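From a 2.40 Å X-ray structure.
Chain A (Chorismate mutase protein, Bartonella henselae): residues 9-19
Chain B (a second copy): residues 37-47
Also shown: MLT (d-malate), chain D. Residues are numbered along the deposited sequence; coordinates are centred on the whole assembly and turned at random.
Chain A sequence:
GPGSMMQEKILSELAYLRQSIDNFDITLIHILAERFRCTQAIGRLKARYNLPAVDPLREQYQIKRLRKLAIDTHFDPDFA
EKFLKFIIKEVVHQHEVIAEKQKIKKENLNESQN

Chain A 9-19: KILSELAYLRQ
Chain B (37-47) RCTQAIGRLKA

Two helical segments from two copies of a chorismate mutase protein, A 9-19 and B 37-47, each part of a longer helix, pack nearly antiparallel (161° between N-to-C directions, axes 9.5 Å apart at closest approach). Both are regular α-helices throughout, phi/psi near -65/-40, with N of residue i+4 donating to O of residue i, as from B:Lys46 N to B:Ile42 O (2.8 Å) and from B:Leu45 N to B:Ala41 O (3.2 Å). CA atoms pair A:Leu17 with B:Cys38 (5.9 Å), A:Leu14 with B:Ile42 (6.5 Å) and A:Ile10 with B:Leu45 (7.8 Å), so the helices diverge toward B:Leu45. No hydrogen bond links them; 472 Å² is buried, mostly by apolar side chains.

Along chain B, B:Cys38 (chi1 m) points toward helix A, its SG 4.2 Å from A:Leu17 CD2. B:Thr39 (chi1 p) points away; its CG2 lies 3.9 Å from d-malate O5. B:Ala41 CB packs 4.0 Å from A:Leu17 CD2. B:Ile42 (m, t) leaves sideways, yet its end comes nearer: CG2 meets A:Leu14 CD1 (A:Leu14 t, p) at 3.6 Å, CG1 meets A:Leu17 CB at 3.9 Å, and CD1 meets A:Arg18 CG at 3.8 Å. A:Leu17 (m, t) is a knob among B:Cys38, B:Ala41, B:Ile42 and B:Leu45, its CD1 4.4 Å from B:Leu45 CD2. B:Leu45 (chi1 -132°, chi2 p) is the reciprocal knob, among A:Ile10 (m, m), A:Glu13, A:Leu14 and A:Leu17; its CG is 4.4 Å from A:Ile10 CG2 and its CD1 3.5 Å from A:Glu13 OE1.

B:Lys46, extended (m, t, t, t), brings NZ within 4.2 Å of A:Arg18 NH2 (A:Arg18 m, t, t). These like charges share an anionic partner: d-malate O1 accepts from B:Lys46 NZ (3.0 Å) and A:Arg18 NH2 (3.3 Å, 171°), while O3, at the guanidinium edge, accepts from A:Arg18 NE (2.7 Å, 141°). The ligand therefore bridges the two chains.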

# COMPACT_ATOMS: atom_id res chain seq x y z
N LYS A 9 8.83 -30.29 -3.85
CA LYS A 9 9.50 -29.48 -2.84
C LYS A 9 9.37 -28.03 -3.27
O LYS A 9 8.97 -27.18 -2.48
CB LYS A 9 10.98 -29.89 -2.64
N ILE A 10 9.65 -27.75 -4.54
CA ILE A 10 9.63 -26.39 -5.02
C ILE A 10 8.22 -25.82 -5.02
O ILE A 10 8.03 -24.69 -4.61
CB ILE A 10 10.28 -26.26 -6.41
CG1 ILE A 10 11.78 -26.66 -6.38
CG2 ILE A 10 10.09 -24.86 -6.97
CD1 ILE A 10 12.64 -26.10 -5.20
N LEU A 11 7.22 -26.58 -5.46
CA LEU A 11 5.83 -26.08 -5.47
C LEU A 11 5.34 -25.88 -4.04
O LEU A 11 4.60 -24.93 -3.74
CB LEU A 11 4.90 -26.99 -6.25
CG LEU A 11 5.13 -27.02 -7.77
CD1 LEU A 11 4.68 -28.35 -8.36
CD2 LEU A 11 4.42 -25.87 -8.42
N SER A 12 5.83 -26.72 -3.14
CA SER A 12 5.47 -26.58 -1.73
C SER A 12 6.07 -25.29 -1.10
O SER A 12 5.40 -24.60 -0.30
CB SER A 12 5.92 -27.84 -0.98
OG SER A 12 5.41 -27.83 0.34
N GLU A 13 7.31 -24.96 -1.45
CA GLU A 13 7.94 -23.71 -0.97
C GLU A 13 7.19 -22.50 -1.50
O GLU A 13 6.93 -21.55 -0.81
CB GLU A 13 9.38 -23.60 -1.46
CG GLU A 13 10.40 -24.23 -0.56
CD GLU A 13 11.85 -24.14 -1.13
OE1 GLU A 13 12.27 -23.02 -1.53
OE2 GLU A 13 12.56 -25.18 -1.14
N LEU A 14 6.90 -22.54 -2.77
CA LEU A 14 6.19 -21.46 -3.41
C LEU A 14 4.86 -21.23 -2.71
O LEU A 14 4.53 -20.11 -2.35
CB LEU A 14 5.99 -21.84 -4.87
CG LEU A 14 5.64 -20.78 -5.90
CD1 LEU A 14 6.69 -19.67 -5.91
CD2 LEU A 14 5.50 -21.51 -7.28
N ALA A 15 4.11 -22.32 -2.48
CA ALA A 15 2.82 -22.26 -1.78
C ALA A 15 2.95 -21.67 -0.39
O ALA A 15 2.11 -20.89 0.05
CB ALA A 15 2.20 -23.64 -1.71
N TYR A 16 4.00 -22.05 0.32
CA TYR A 16 4.21 -21.58 1.67
C TYR A 16 4.46 -20.06 1.67
O TYR A 16 3.87 -19.33 2.46
CB TYR A 16 5.33 -22.38 2.32
CG TYR A 16 5.71 -21.92 3.70
CD1 TYR A 16 5.22 -22.54 4.85
CD2 TYR A 16 6.61 -20.86 3.86
CE1 TYR A 16 5.60 -22.10 6.14
CE2 TYR A 16 6.99 -20.41 5.13
CZ TYR A 16 6.49 -21.04 6.26
OH TYR A 16 6.89 -20.55 7.47
N LEU A 17 5.29 -19.58 0.74
CA LEU A 17 5.59 -18.14 0.63
C LEU A 17 4.35 -17.37 0.21
O LEU A 17 4.09 -16.24 0.65
CB LEU A 17 6.72 -17.89 -0.38
CG LEU A 17 8.11 -18.35 0.10
CD1 LEU A 17 9.00 -18.67 -1.09
CD2 LEU A 17 8.85 -17.36 1.08
N ARG A 18 3.54 -17.97 -0.61
CA ARG A 18 2.32 -17.30 -1.01
C ARG A 18 1.30 -17.23 0.10
O ARG A 18 0.51 -16.29 0.13
CB ARG A 18 1.77 -17.94 -2.26
CG ARG A 18 2.59 -17.57 -3.47
CD ARG A 18 2.25 -18.42 -4.68
NE ARG A 18 2.81 -17.85 -5.89
CZ ARG A 18 2.79 -18.43 -7.08
NH1 ARG A 18 2.24 -19.62 -7.23
NH2 ARG A 18 3.31 -17.81 -8.12
N GLN A 19 1.31 -18.18 1.04
CA GLN A 19 0.42 -18.06 2.21
C GLN A 19 0.76 -16.79 2.94
O GLN A 19 -0.13 -16.08 3.43
CB GLN A 19 0.58 -19.23 3.18
CG GLN A 19 -0.40 -20.35 2.97
CD GLN A 19 0.11 -21.74 3.45
OE1 GLN A 19 1.09 -21.85 4.21
NE2 GLN A 19 -0.57 -22.81 2.98
N ARG B 37 10.30 -9.27 1.16
CA ARG B 37 11.20 -10.35 1.48
C ARG B 37 10.64 -11.65 0.90
O ARG B 37 11.38 -12.39 0.28
CB ARG B 37 11.45 -10.46 2.99
CG ARG B 37 12.66 -9.63 3.41
CD ARG B 37 12.62 -9.08 4.86
NE ARG B 37 12.87 -10.12 5.87
CZ ARG B 37 14.05 -10.48 6.36
NH1 ARG B 37 15.17 -9.91 5.95
NH2 ARG B 37 14.12 -11.44 7.28
N CYS B 38 9.34 -11.88 1.03
CA CYS B 38 8.72 -13.10 0.48
C CYS B 38 8.73 -13.12 -1.01
O CYS B 38 9.14 -14.10 -1.59
CB CYS B 38 7.28 -13.27 0.92
SG CYS B 38 7.17 -13.78 2.58
N THR B 39 8.28 -12.04 -1.64
CA THR B 39 8.21 -12.05 -3.10
C THR B 39 9.59 -12.11 -3.71
O THR B 39 9.73 -12.51 -4.85
CB THR B 39 7.48 -10.85 -3.69
OG1 THR B 39 8.09 -9.63 -3.22
CG2 THR B 39 6.01 -10.90 -3.33
N GLN B 40 10.61 -11.69 -2.99
CA GLN B 40 11.98 -11.80 -3.51
C GLN B 40 12.47 -13.23 -3.40
O GLN B 40 13.26 -13.67 -4.23
CB GLN B 40 12.94 -10.83 -2.79
CG GLN B 40 12.83 -9.37 -3.32
CD GLN B 40 13.38 -8.26 -2.37
OE1 GLN B 40 14.20 -8.52 -1.47
NE2 GLN B 40 12.94 -7.02 -2.59
N ALA B 41 12.03 -13.94 -2.36
CA ALA B 41 12.32 -15.35 -2.26
C ALA B 41 11.59 -16.10 -3.39
O ALA B 41 12.16 -17.00 -4.00
CB ALA B 41 11.97 -15.90 -0.88
N ILE B 42 10.38 -15.68 -3.75
CA ILE B 42 9.69 -16.24 -4.92
C ILE B 42 10.45 -15.90 -6.19
O ILE B 42 10.60 -16.76 -7.05
CB ILE B 42 8.20 -15.77 -5.04
CG1 ILE B 42 7.38 -16.34 -3.88
CG2 ILE B 42 7.58 -16.19 -6.41
CD1 ILE B 42 5.93 -15.83 -3.80
N GLY B 43 10.95 -14.68 -6.32
CA GLY B 43 11.71 -14.29 -7.53
C GLY B 43 12.93 -15.17 -7.80
O GLY B 43 13.21 -15.55 -8.96
N ARG B 44 13.66 -15.51 -6.74
CA ARG B 44 14.87 -16.33 -6.85
C ARG B 44 14.51 -17.77 -7.28
O ARG B 44 15.14 -18.36 -8.17
CB ARG B 44 15.66 -16.33 -5.52
CG ARG B 44 16.29 -14.94 -5.16
CD ARG B 44 17.33 -15.02 -4.02
NE ARG B 44 16.65 -15.32 -2.75
CZ ARG B 44 16.07 -14.41 -1.95
NH1 ARG B 44 16.06 -13.11 -2.27
NH2 ARG B 44 15.48 -14.80 -0.82
N LEU B 45 13.48 -18.29 -6.65
CA LEU B 45 12.94 -19.59 -6.96
C LEU B 45 12.47 -19.62 -8.43
O LEU B 45 12.85 -20.51 -9.21
CB LEU B 45 11.80 -19.87 -5.98
CG LEU B 45 11.77 -21.22 -5.26
CD1 LEU B 45 13.13 -21.62 -4.59
CD2 LEU B 45 10.64 -21.18 -4.25
N LYS B 46 11.68 -18.63 -8.83
CA LYS B 46 11.20 -18.59 -10.22
C LYS B 46 12.38 -18.53 -11.17
O LYS B 46 12.39 -19.24 -12.15
CB LYS B 46 10.27 -17.40 -10.48
CG LYS B 46 8.86 -17.51 -9.83
CD LYS B 46 8.01 -16.33 -10.28
CE LYS B 46 6.59 -16.43 -9.79
NZ LYS B 46 5.72 -15.43 -10.52
N ALA B 47 13.38 -17.70 -10.88
CA ALA B 47 14.53 -17.58 -11.77
C ALA B 47 15.38 -18.86 -11.87
O ALA B 47 15.85 -19.22 -12.97
CB ALA B 47 15.40 -16.39 -11.37
C1 MLT D . 4.08 -13.76 -7.18
O1 MLT D . 4.37 -14.72 -7.96
O2 MLT D . 4.32 -12.66 -7.65
C2 MLT D . 3.52 -13.93 -5.79
O3 MLT D . 2.82 -15.13 -5.87
C3 MLT D . 2.53 -12.96 -5.12
C4 MLT D . 2.34 -11.54 -5.68
O4 MLT D . 1.99 -11.33 -6.90
O5 MLT D . 2.47 -10.53 -4.93